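Local coordinates for putative lipoprotein YerB (Bacillus subtilis, PDB 2PSB), which is a probable membrane-anchored lipoprotein of unknown molecular function that interacts with the DNA helicase PcrA, at residues V35-Q46 / T78-R86; M121-W132 / S143-A153. All coordinates share one frame; numbering follows the deposited sequence.

Contact 1. Residues V35-Q46 / T78-R86; sequences VVVNNHPKARPQ and TVGPVRSAR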
loop_
_atom_site.group_PDB
_atom_site.type_symbol
_atom_site.label_atom_id
_atom_site.label_comp_id
_atom_site.label_asym_id
_atom_site.label_seq_id
_atom_site.Cartn_x
_atom_site.Cartn_y
_atom_site.Cartn_z
ATOM N N VAL A 35 0.559 -6.510 3.613
ATOM C CA VAL A 35 0.399 -6.187 5.023
ATOM C C VAL A 35 -0.319 -4.859 5.267
ATOM O O VAL A 35 0.015 -3.830 4.669
ATOM C CB VAL A 35 1.773 -6.116 5.736
ATOM C CG1 VAL A 35 1.573 -6.015 7.229
ATOM C CG2 VAL A 35 2.637 -7.310 5.370
ATOM N N VAL A 36 -1.312 -4.883 6.148
ATOM C CA VAL A 36 -2.022 -3.655 6.499
ATOM C C VAL A 36 -1.134 -2.945 7.509
ATOM O O VAL A 36 -0.908 -3.449 8.604
ATOM C CB VAL A 36 -3.359 -3.928 7.158
ATOM C CG1 VAL A 36 -3.900 -2.636 7.767
ATOM C CG2 VAL A 36 -4.330 -4.483 6.127
ATOM N N VAL A 37 -0.629 -1.776 7.135
ATOM C CA VAL A 37 0.272 -1.038 8.008
ATOM C C VAL A 37 -0.297 0.262 8.581
ATOM O O VAL A 37 -0.792 1.137 7.856
ATOM C CB VAL A 37 1.608 -0.751 7.280
ATOM C CG1 VAL A 37 2.540 0.056 8.176
ATOM C CG2 VAL A 37 2.271 -2.060 6.879
ATOM N N ASN A 38 -0.209 0.345 9.904
ATOM C CA ASN A 38 -0.655 1.472 10.721
ATOM C C ASN A 38 -0.028 2.789 10.225
ATOM O O ASN A 38 1.191 2.887 10.087
ATOM C CB ASN A 38 -0.213 1.196 12.168
ATOM C CG ASN A 38 -0.987 1.992 13.215
ATOM O OD1 ASN A 38 -0.930 1.662 14.405
ATOM N ND2 ASN A 38 -1.701 3.022 12.796
ATOM N N ASN A 39 -0.850 3.795 9.939
ATOM C CA ASN A 39 -0.286 5.074 9.530
ATOM C C ASN A 39 -0.739 6.192 10.470
ATOM O O ASN A 39 -0.780 7.371 10.100
ATOM C CB ASN A 39 -0.638 5.418 8.084
ATOM C CG ASN A 39 0.065 6.680 7.606
ATOM O OD1 ASN A 39 1.269 6.857 7.823
ATOM N ND2 ASN A 39 -0.678 7.560 6.957
ATOM N N HIS A 40 -1.099 5.808 11.689
ATOM C CA HIS A 40 -1.492 6.776 12.696
ATOM C C HIS A 40 -0.182 7.445 13.077
ATOM O O HIS A 40 0.848 6.783 13.156
ATOM C CB HIS A 40 -2.101 6.079 13.914
ATOM C CG HIS A 40 -2.446 7.013 15.035
ATOM N ND1 HIS A 40 -1.490 7.590 15.847
ATOM C CD2 HIS A 40 -3.639 7.485 15.466
ATOM C CE1 HIS A 40 -2.080 8.373 16.731
ATOM N NE2 HIS A 40 -3.383 8.329 16.522
ATOM N N PRO A 41 -0.201 8.767 13.318
ATOM C CA PRO A 41 1.017 9.501 13.684
ATOM C C PRO A 41 1.974 8.756 14.623
ATOM O O PRO A 41 3.186 8.761 14.407
ATOM C CB PRO A 41 0.468 10.780 14.299
ATOM C CG PRO A 41 -0.766 11.037 13.466
ATOM C CD PRO A 41 -1.384 9.650 13.365
ATOM N N LYS A 42 1.428 8.112 15.652
ATOM C CA LYS A 42 2.241 7.376 16.621
ATOM C C LYS A 42 2.905 6.106 16.093
ATOM O O LYS A 42 3.752 5.520 16.766
ATOM C CB LYS A 42 1.398 7.015 17.855
ATOM C CG LYS A 42 1.329 8.100 18.941
ATOM C CD LYS A 42 2.721 8.435 19.469
ATOM C CE LYS A 42 2.690 9.454 20.607
ATOM N NZ LYS A 42 2.240 8.853 21.896
ATOM N N ALA A 43 2.536 5.688 14.888
ATOM C CA ALA A 43 3.095 4.472 14.303
ATOM C C ALA A 43 4.300 4.743 13.399
ATOM O O ALA A 43 4.933 3.813 12.897
ATOM C CB ALA A 43 2.015 3.738 13.509
ATOM N N ARG A 44 4.618 6.018 13.206
ATOM C CA ARG A 44 5.721 6.429 12.333
ATOM C C ARG A 44 7.006 6.626 13.111
ATOM O O ARG A 44 6.984 7.131 14.224
ATOM C CB ARG A 44 5.339 7.728 11.632
ATOM C CG ARG A 44 3.933 7.706 11.049
ATOM C CD ARG A 44 3.488 9.097 10.625
ATOM N NE ARG A 44 2.095 9.091 10.202
ATOM C CZ ARG A 44 1.353 10.177 10.028
ATOM N NH1 ARG A 44 1.866 11.383 10.243
ATOM N NH2 ARG A 44 0.094 10.053 9.638
ATOM N N PRO A 45 8.147 6.206 12.541
ATOM C CA PRO A 45 8.260 5.568 11.226
ATOM C C PRO A 45 7.938 4.073 11.329
ATOM O O PRO A 45 8.194 3.458 12.353
ATOM C CB PRO A 45 9.718 5.821 10.858
ATOM C CG PRO A 45 10.397 5.654 12.177
ATOM C CD PRO A 45 9.486 6.407 13.132
ATOM N N GLN A 46 7.382 3.505 10.264
ATOM C CA GLN A 46 7.034 2.098 10.242
ATOM C C GLN A 46 8.249 1.263 9.856
ATOM O O GLN A 46 9.313 1.811 9.536
ATOM C CB GLN A 46 5.896 1.864 9.248
ATOM C CG GLN A 46 4.606 2.631 9.586
ATOM C CD GLN A 46 4.524 4.003 8.918
ATOM O OE1 GLN A 46 5.546 4.650 8.657
ATOM N NE2 GLN A 46 3.304 4.457 8.655
ATOM N N THR A 78 11.316 -7.255 9.810
ATOM C CA THR A 78 10.148 -6.963 10.624
ATOM C C THR A 78 9.317 -5.994 9.798
ATOM O O THR A 78 9.847 -5.250 8.981
ATOM C CB THR A 78 10.523 -6.293 11.973
ATOM O OG1 THR A 78 10.284 -4.880 11.896
ATOM C CG2 THR A 78 11.981 -6.553 12.314
ATOM N N VAL A 79 8.011 -6.015 10.001
ATOM C CA VAL A 79 7.121 -5.130 9.272
ATOM C C VAL A 79 5.995 -4.704 10.216
ATOM O O VAL A 79 5.486 -5.505 10.991
ATOM C CB VAL A 79 6.563 -5.845 7.992
ATOM C CG1 VAL A 79 5.787 -7.103 8.374
ATOM C CG2 VAL A 79 5.706 -4.895 7.189
ATOM N N GLY A 80 5.638 -3.425 10.174
ATOM C CA GLY A 80 4.576 -2.927 11.025
ATOM C C GLY A 80 4.738 -1.449 11.306
ATOM O O GLY A 80 5.531 -0.787 10.635
ATOM N N PRO A 81 4.002 -0.901 12.288
ATOM C CA PRO A 81 3.036 -1.664 13.093
ATOM C C PRO A 81 1.869 -2.159 12.246
ATOM O O PRO A 81 1.472 -1.508 11.277
ATOM C CB PRO A 81 2.586 -0.657 14.158
ATOM C CG PRO A 81 3.727 0.328 14.228
ATOM C CD PRO A 81 4.139 0.476 12.789
ATOM N N VAL A 82 1.322 -3.312 12.615
ATOM C CA VAL A 82 0.201 -3.880 11.881
ATOM C C VAL A 82 -1.091 -3.306 12.417
ATOM O O VAL A 82 -1.198 -3.003 13.602
ATOM C CB VAL A 82 0.180 -5.411 12.007
ATOM C CG1 VAL A 82 -0.816 -6.009 11.014
ATOM C CG2 VAL A 82 1.571 -5.950 11.772
ATOM N N ARG A 83 -2.073 -3.155 11.538
ATOM C CA ARG A 83 -3.352 -2.581 11.921
ATOM C C ARG A 83 -4.547 -3.337 11.354
ATOM O O ARG A 83 -4.400 -4.317 10.624
ATOM C CB ARG A 83 -3.428 -1.117 11.466
ATOM C CG ARG A 83 -3.390 -0.095 12.589
ATOM C CD ARG A 83 -4.613 -0.218 13.469
ATOM N NE ARG A 83 -4.663 0.797 14.515
ATOM C CZ ARG A 83 -5.708 0.976 15.316
ATOM N NH1 ARG A 83 -6.779 0.205 15.183
ATOM N NH2 ARG A 83 -5.691 1.923 16.244
ATOM N N SER A 84 -5.732 -2.847 11.700
ATOM C CA SER A 84 -7.003 -3.433 11.279
ATOM C C SER A 84 -7.242 -3.484 9.782
ATOM O O SER A 84 -6.819 -2.605 9.044
ATOM C CB SER A 84 -8.157 -2.674 11.930
ATOM O OG SER A 84 -8.151 -2.885 13.322
ATOM N N ALA A 85 -7.957 -4.516 9.345
ATOM C CA ALA A 85 -8.268 -4.698 7.936
ATOM C C ALA A 85 -9.593 -4.037 7.569
ATOM O O ALA A 85 -10.504 -3.950 8.393
ATOM C CB ALA A 85 -8.325 -6.184 7.608
ATOM N N ARG A 86 -9.680 -3.571 6.325
ATOM C CA ARG A 86 -10.878 -2.927 5.801
ATOM C C ARG A 86 -11.215 -3.621 4.498
ATOM O O ARG A 86 -10.331 -4.178 3.857
ATOM C CB ARG A 86 -10.625 -1.431 5.571
ATOM C CG ARG A 86 -10.490 -0.631 6.855
ATOM C CD ARG A 86 -11.796 -0.655 7.636
ATOM N NE ARG A 86 -11.576 -0.854 9.067
ATOM C CZ ARG A 86 -11.076 0.066 9.884
ATOM N NH1 ARG A 86 -10.742 1.262 9.416
ATOM N NH2 ARG A 86 -10.901 -0.217 11.164
#

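Contact 2. Residues M121-W132 / S143-A153; sequences MNGLDFDGSLFW and SYTSYDYIKKA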
loop_
_atom_site.group_PDB
_atom_site.type_symbol
_atom_site.label_atom_id
_atom_site.label_comp_id
_atom_site.label_asym_id
_atom_site.label_seq_id
_atom_site.Cartn_x
_atom_site.Cartn_y
_atom_site.Cartn_z
HETATM N N MSE A 121 -3.870 -13.744 7.827
HETATM C CA MSE A 121 -3.149 -13.922 9.076
HETATM C C MSE A 121 -3.625 -12.770 9.959
HETATM O O MSE A 121 -3.327 -11.602 9.690
HETATM C CB MSE A 121 -1.646 -13.814 8.841
HETATM C CG MSE A 121 -0.818 -14.132 10.057
HETATM SE SE MSE A 121 0.996 -13.625 9.796
HETATM C CE MSE A 121 1.392 -14.914 8.418
ATOM N N ASN A 122 -4.373 -13.109 11.002
ATOM C CA ASN A 122 -4.928 -12.119 11.914
ATOM C C ASN A 122 -4.098 -12.018 13.183
ATOM O O ASN A 122 -3.897 -13.009 13.899
ATOM C CB ASN A 122 -6.372 -12.490 12.273
ATOM C CG ASN A 122 -7.173 -11.306 12.784
ATOM O OD1 ASN A 122 -6.636 -10.403 13.427
ATOM N ND2 ASN A 122 -8.472 -11.315 12.514
ATOM N N GLY A 123 -3.625 -10.810 13.457
ATOM C CA GLY A 123 -2.826 -10.585 14.640
ATOM C C GLY A 123 -3.567 -11.084 15.859
ATOM O O GLY A 123 -2.959 -11.440 16.864
ATOM N N LEU A 124 -4.889 -11.111 15.774
ATOM C CA LEU A 124 -5.692 -11.580 16.895
ATOM C C LEU A 124 -5.319 -13.020 17.273
ATOM O O LEU A 124 -5.174 -13.345 18.453
ATOM C CB LEU A 124 -7.189 -11.527 16.549
ATOM C CG LEU A 124 -7.859 -10.205 16.142
ATOM C CD1 LEU A 124 -9.368 -10.429 16.039
ATOM C CD2 LEU A 124 -7.566 -9.119 17.156
ATOM N N ASP A 125 -5.144 -13.871 16.265
ATOM C CA ASP A 125 -4.823 -15.275 16.489
ATOM C C ASP A 125 -3.385 -15.600 16.829
ATOM O O ASP A 125 -3.107 -16.674 17.361
ATOM C CB ASP A 125 -5.222 -16.098 15.272
ATOM C CG ASP A 125 -6.631 -15.828 14.840
ATOM O OD1 ASP A 125 -7.513 -15.755 15.719
ATOM O OD2 ASP A 125 -6.860 -15.692 13.623
ATOM N N PHE A 126 -2.466 -14.690 16.533
ATOM C CA PHE A 126 -1.059 -14.959 16.799
ATOM C C PHE A 126 -0.429 -13.944 17.722
ATOM O O PHE A 126 0.787 -13.950 17.912
ATOM C CB PHE A 126 -0.268 -14.998 15.490
ATOM C CG PHE A 126 -0.837 -15.929 14.464
ATOM C CD1 PHE A 126 -1.957 -15.567 13.724
ATOM C CD2 PHE A 126 -0.249 -17.171 14.232
ATOM C CE1 PHE A 126 -2.486 -16.425 12.765
ATOM C CE2 PHE A 126 -0.765 -18.038 13.276
ATOM C CZ PHE A 126 -1.887 -17.668 12.538
ATOM N N ASP A 127 -1.249 -13.074 18.292
ATOM C CA ASP A 127 -0.737 -12.062 19.205
ATOM C C ASP A 127 -0.079 -12.789 20.371
ATOM O O ASP A 127 -0.768 -13.369 21.211
ATOM C CB ASP A 127 -1.879 -11.170 19.708
ATOM C CG ASP A 127 -1.379 -9.862 20.297
ATOM O OD1 ASP A 127 -0.173 -9.578 20.163
ATOM O OD2 ASP A 127 -2.191 -9.116 20.882
ATOM N N GLY A 128 1.253 -12.767 20.406
ATOM C CA GLY A 128 1.989 -13.442 21.462
ATOM C C GLY A 128 2.999 -14.433 20.906
ATOM O O GLY A 128 3.896 -14.881 21.611
ATOM N N SER A 129 2.863 -14.780 19.631
ATOM C CA SER A 129 3.781 -15.721 19.011
ATOM C C SER A 129 4.339 -15.193 17.696
ATOM O O SER A 129 5.423 -14.612 17.668
ATOM C CB SER A 129 3.100 -17.088 18.803
ATOM O OG SER A 129 1.823 -16.981 18.203
ATOM N N LEU A 130 3.597 -15.381 16.612
ATOM C CA LEU A 130 4.042 -14.929 15.298
ATOM C C LEU A 130 3.913 -13.407 15.138
ATOM O O LEU A 130 4.468 -12.824 14.213
ATOM C CB LEU A 130 3.270 -15.686 14.217
ATOM C CG LEU A 130 3.380 -17.209 14.401
ATOM C CD1 LEU A 130 2.766 -17.915 13.218
ATOM C CD2 LEU A 130 4.846 -17.621 14.535
ATOM N N PHE A 131 3.183 -12.786 16.063
ATOM C CA PHE A 131 3.003 -11.338 16.129
ATOM C C PHE A 131 3.590 -10.944 17.493
ATOM O O PHE A 131 3.342 -11.625 18.492
ATOM C CB PHE A 131 1.515 -10.967 16.129
ATOM C CG PHE A 131 0.960 -10.603 14.777
ATOM C CD1 PHE A 131 0.769 -11.573 13.793
ATOM C CD2 PHE A 131 0.589 -9.287 14.501
ATOM C CE1 PHE A 131 0.216 -11.237 12.556
ATOM C CE2 PHE A 131 0.035 -8.945 13.267
ATOM C CZ PHE A 131 -0.151 -9.921 12.295
ATOM N N TRP A 132 4.369 -9.870 17.550
ATOM C CA TRP A 132 4.927 -9.446 18.827
ATOM C C TRP A 132 4.582 -7.998 19.145
ATOM O O TRP A 132 4.097 -7.256 18.278
ATOM C CB TRP A 132 6.448 -9.660 18.858
ATOM C CG TRP A 132 7.257 -8.704 18.021
ATOM C CD1 TRP A 132 7.712 -7.464 18.384
ATOM C CD2 TRP A 132 7.804 -8.965 16.726
ATOM N NE1 TRP A 132 8.519 -6.947 17.399
ATOM C CE2 TRP A 132 8.586 -7.845 16.366
ATOM C CE3 TRP A 132 7.699 -10.035 15.829
ATOM C CZ2 TRP A 132 9.275 -7.774 15.153
ATOM C CZ3 TRP A 132 8.376 -9.965 14.630
ATOM C CH2 TRP A 132 9.152 -8.838 14.297
ATOM N N SER A 143 2.254 -3.306 17.476
ATOM C CA SER A 143 2.107 -4.660 16.952
ATOM C C SER A 143 2.862 -4.961 15.642
ATOM O O SER A 143 2.547 -4.407 14.587
ATOM C CB SER A 143 0.611 -4.947 16.784
ATOM O OG SER A 143 0.402 -6.184 16.140
ATOM N N TYR A 144 3.857 -5.841 15.724
ATOM C CA TYR A 144 4.660 -6.220 14.562
ATOM C C TYR A 144 4.754 -7.729 14.320
ATOM O O TYR A 144 4.401 -8.543 15.171
ATOM C CB TYR A 144 6.103 -5.742 14.711
ATOM C CG TYR A 144 6.288 -4.257 14.862
ATOM C CD1 TYR A 144 6.045 -3.620 16.081
ATOM C CD2 TYR A 144 6.692 -3.479 13.775
ATOM C CE1 TYR A 144 6.199 -2.245 16.218
ATOM C CE2 TYR A 144 6.853 -2.104 13.892
ATOM C CZ TYR A 144 6.600 -1.490 15.116
ATOM O OH TYR A 144 6.732 -0.130 15.234
ATOM N N THR A 145 5.247 -8.075 13.133
ATOM C CA THR A 145 5.518 -9.454 12.755
ATOM C C THR A 145 6.722 -9.388 11.827
ATOM O O THR A 145 7.332 -8.326 11.689
ATOM C CB THR A 145 4.358 -10.144 12.025
ATOM O OG1 THR A 145 4.718 -11.508 11.782
ATOM C CG2 THR A 145 4.066 -9.468 10.697
ATOM N N SER A 146 7.064 -10.507 11.194
ATOM C CA SER A 146 8.212 -10.561 10.294
ATOM C C SER A 146 7.933 -11.547 9.181
ATOM O O SER A 146 7.059 -12.394 9.317
ATOM C CB SER A 146 9.462 -11.005 11.062
ATOM O OG SER A 146 9.361 -12.369 11.459
ATOM N N TYR A 147 8.663 -11.442 8.076
ATOM C CA TYR A 147 8.446 -12.372 6.976
ATOM C C TYR A 147 8.689 -13.803 7.458
ATOM O O TYR A 147 7.996 -14.728 7.057
ATOM C CB TYR A 147 9.370 -12.065 5.789
ATOM C CG TYR A 147 9.171 -13.031 4.637
ATOM C CD1 TYR A 147 7.891 -13.321 4.175
ATOM C CD2 TYR A 147 10.257 -13.647 4.005
ATOM C CE1 TYR A 147 7.678 -14.196 3.121
ATOM C CE2 TYR A 147 10.059 -14.533 2.930
ATOM C CZ TYR A 147 8.760 -14.796 2.496
ATOM O OH TYR A 147 8.508 -15.637 1.431
ATOM N N ASP A 148 9.679 -13.982 8.323
ATOM C CA ASP A 148 9.978 -15.308 8.854
ATOM C C ASP A 148 8.773 -15.840 9.637
ATOM O O ASP A 148 8.394 -16.997 9.485
ATOM C CB ASP A 148 11.207 -15.256 9.771
ATOM C CG ASP A 148 11.746 -16.635 10.097
ATOM O OD1 ASP A 148 12.342 -17.270 9.198
ATOM O OD2 ASP A 148 11.568 -17.096 11.247
ATOM N N TYR A 149 8.160 -14.996 10.464
ATOM C CA TYR A 149 6.997 -15.426 11.236
ATOM C C TYR A 149 5.782 -15.592 10.335
ATOM O O TYR A 149 4.924 -16.442 10.572
ATOM C CB TYR A 149 6.681 -14.417 12.348
ATOM C CG TYR A 149 7.671 -14.446 13.494
ATOM C CD1 TYR A 149 8.692 -15.400 13.537
ATOM C CD2 TYR A 149 7.563 -13.550 14.552
ATOM C CE1 TYR A 149 9.579 -15.463 14.611
ATOM C CE2 TYR A 149 8.441 -13.602 15.628
ATOM C CZ TYR A 149 9.449 -14.562 15.656
ATOM O OH TYR A 149 10.315 -14.623 16.730
ATOM N N ILE A 150 5.705 -14.765 9.305
ATOM C CA ILE A 150 4.597 -14.849 8.374
ATOM C C ILE A 150 4.654 -16.191 7.648
ATOM O O ILE A 150 3.628 -16.811 7.378
ATOM C CB ILE A 150 4.664 -13.698 7.368
ATOM C CG1 ILE A 150 4.495 -12.371 8.126
ATOM C CG2 ILE A 150 3.605 -13.885 6.278
ATOM C CD1 ILE A 150 4.923 -11.140 7.342
ATOM N N LYS A 151 5.866 -16.632 7.329
ATOM C CA LYS A 151 6.043 -17.915 6.665
ATOM C C LYS A 151 5.586 -19.027 7.609
ATOM O O LYS A 151 4.852 -19.936 7.209
ATOM C CB LYS A 151 7.510 -18.113 6.279
ATOM C CG LYS A 151 7.900 -17.376 5.019
ATOM C CD LYS A 151 9.319 -16.809 5.108
ATOM C CE LYS A 151 10.389 -17.870 5.129
ATOM N NZ LYS A 151 11.738 -17.230 5.019
ATOM N N LYS A 152 6.001 -18.934 8.868
ATOM C CA LYS A 152 5.622 -19.938 9.852
ATOM C C LYS A 152 4.106 -20.033 9.988
ATOM O O LYS A 152 3.560 -21.125 10.148
ATOM C CB LYS A 152 6.268 -19.636 11.211
ATOM C CG LYS A 152 7.788 -19.786 11.219
ATOM C CD LYS A 152 8.229 -21.105 10.571
ATOM C CE LYS A 152 9.757 -21.231 10.517
ATOM N NZ LYS A 152 10.241 -22.480 9.835
ATOM N N ALA A 153 3.423 -18.897 9.897
ATOM C CA ALA A 153 1.969 -18.892 10.008
ATOM C C ALA A 153 1.352 -19.506 8.756
ATOM O O ALA A 153 0.249 -20.054 8.801
ATOM C CB ALA A 153 1.455 -17.466 10.218
#

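Contact 1. Residues V35-Q46 / T78-R86
Two backbone hydrogen bonds join Val36 to Arg83 and Asn38 to Pro81, making a single beta bridge centred on Val37 and Val82. Arg83 N donates to Val36 O at 3.2 Å, arriving above the carbonyl plane, 43° out of it. The second bond, from Asn38 N to Pro81 O, is shorter at 2.9 Å and fairly straight (160° at the hydrogen). The same two oxygens also face alpha hydrogens, those of Val82 and Val37, so each is held by one N-H and one weaker CA-H donor.

Apolar contacts form two groups. In one, Val35 CG1 lies 4.3 Å from Val79 CG2 and 4.5 Å from Val82 CG1, and Val37 CG2 also reaches Val79 CG2. In the other, the ring of Pro81, which follows a cis peptide bond, rests on Ala43 and Gln46: its CG is 3.9 Å from Ala43 CB, and its CD meets both Ala43 O (3.4 Å) and Gln46 CG, the Pro81 and Gln46 side chains crossing at about a right angle. On the other side of the strand from Val35, Val36 CG1, turned anti to the backbone N, packs against a polar atom, Ser84 O, at 3.2 Å.

Among the polar side chains, the aliphatic part of Arg83 packs on Asn38, with amide and guanidinium planes 90° apart. Gln46, bent at chi2, sends NE2 back to Asn38 O at 3.0 Å, in the carbonyl plane and on a lone pair, which ties Gln46 back to the backbone at Asn38.

Strand 33-37 is flanked by strands 65-71 and 99-102, to which Val37 and Val36 bond through Phe67 and Val101. Pro81 also touches Tyr144 of strand 143-146, and Arg86 stands at the N-cap position of helix 87-94.

Contact 2. Residues M121-W132 / S143-A153
Trp132 lays one face of its indole over the backbone of strand 143-146, the bump that fills the shallow groove between Tyr144 and Tyr149. Tyr144 CB sits over that face, 4.0 Å from the centroid of the five-membered ring, and Ser146 CB lies at the ring edge. A Trp132 chi1 of 73° sets CG between backbone N and carbonyl carbon, folding the indole back across the neighbouring strand. The Tyr149 ring, with its plane at 89° to the indole, closes the far end, Trp132 CE3 touching its CE2 at 3.6 Å.

The Phe131 ring is sandwiched, with Gly123 CA 3.4 Å above the centre of one face and Thr145 CB over the centre of the other, 4.2 Å from the centroid. Thr145 OG1, anti to its own backbone N (chi1 -177°), gives a hydrogen bond to Leu130 O at 2.8 Å.

On the helix, Ala153 CB is a small bump that fits between Leu130 CD1, Phe126 CE2 (3.8 Å) and the selenium atom SE of Met121 (3.9 Å from it).

Reciprocal bonds, Trp132 N to Tyr144 O and Tyr144 N to Trp132 O (2.9 Å), make this an antiparallel hydrogen-bonded pair. Strand 132-133, preceded by the type II beta turn of Phe126 to Ser129, thus forms one edge of a three-stranded antiparallel sheet, and its partner 143-146 leads into helix 147-157, N-capped by Ser146 OG.

From the N terminus, strand 33-37 and the turn after it come first; the chain then runs through strands 54-59 and 65-71 before 78-86 returns to close the loop of contact 1. Only afterwards does contact 2 open at 121-132, closing a shorter loop when 143-153 comes back, so the two are in series and neither nest nor cross. They nevertheless touch: strand 143-146 lies between 78-79 and 132-133 in a small antiparallel sheet, with probable hydrogen bonds from Val79 N to Thr145 O (2.9 Å) and from Val82 N to Ser143 O. The segment 78-86 thereby links strand 33-37 to the three-stranded sheet, whose strand 143-146 leads into helix 147-157.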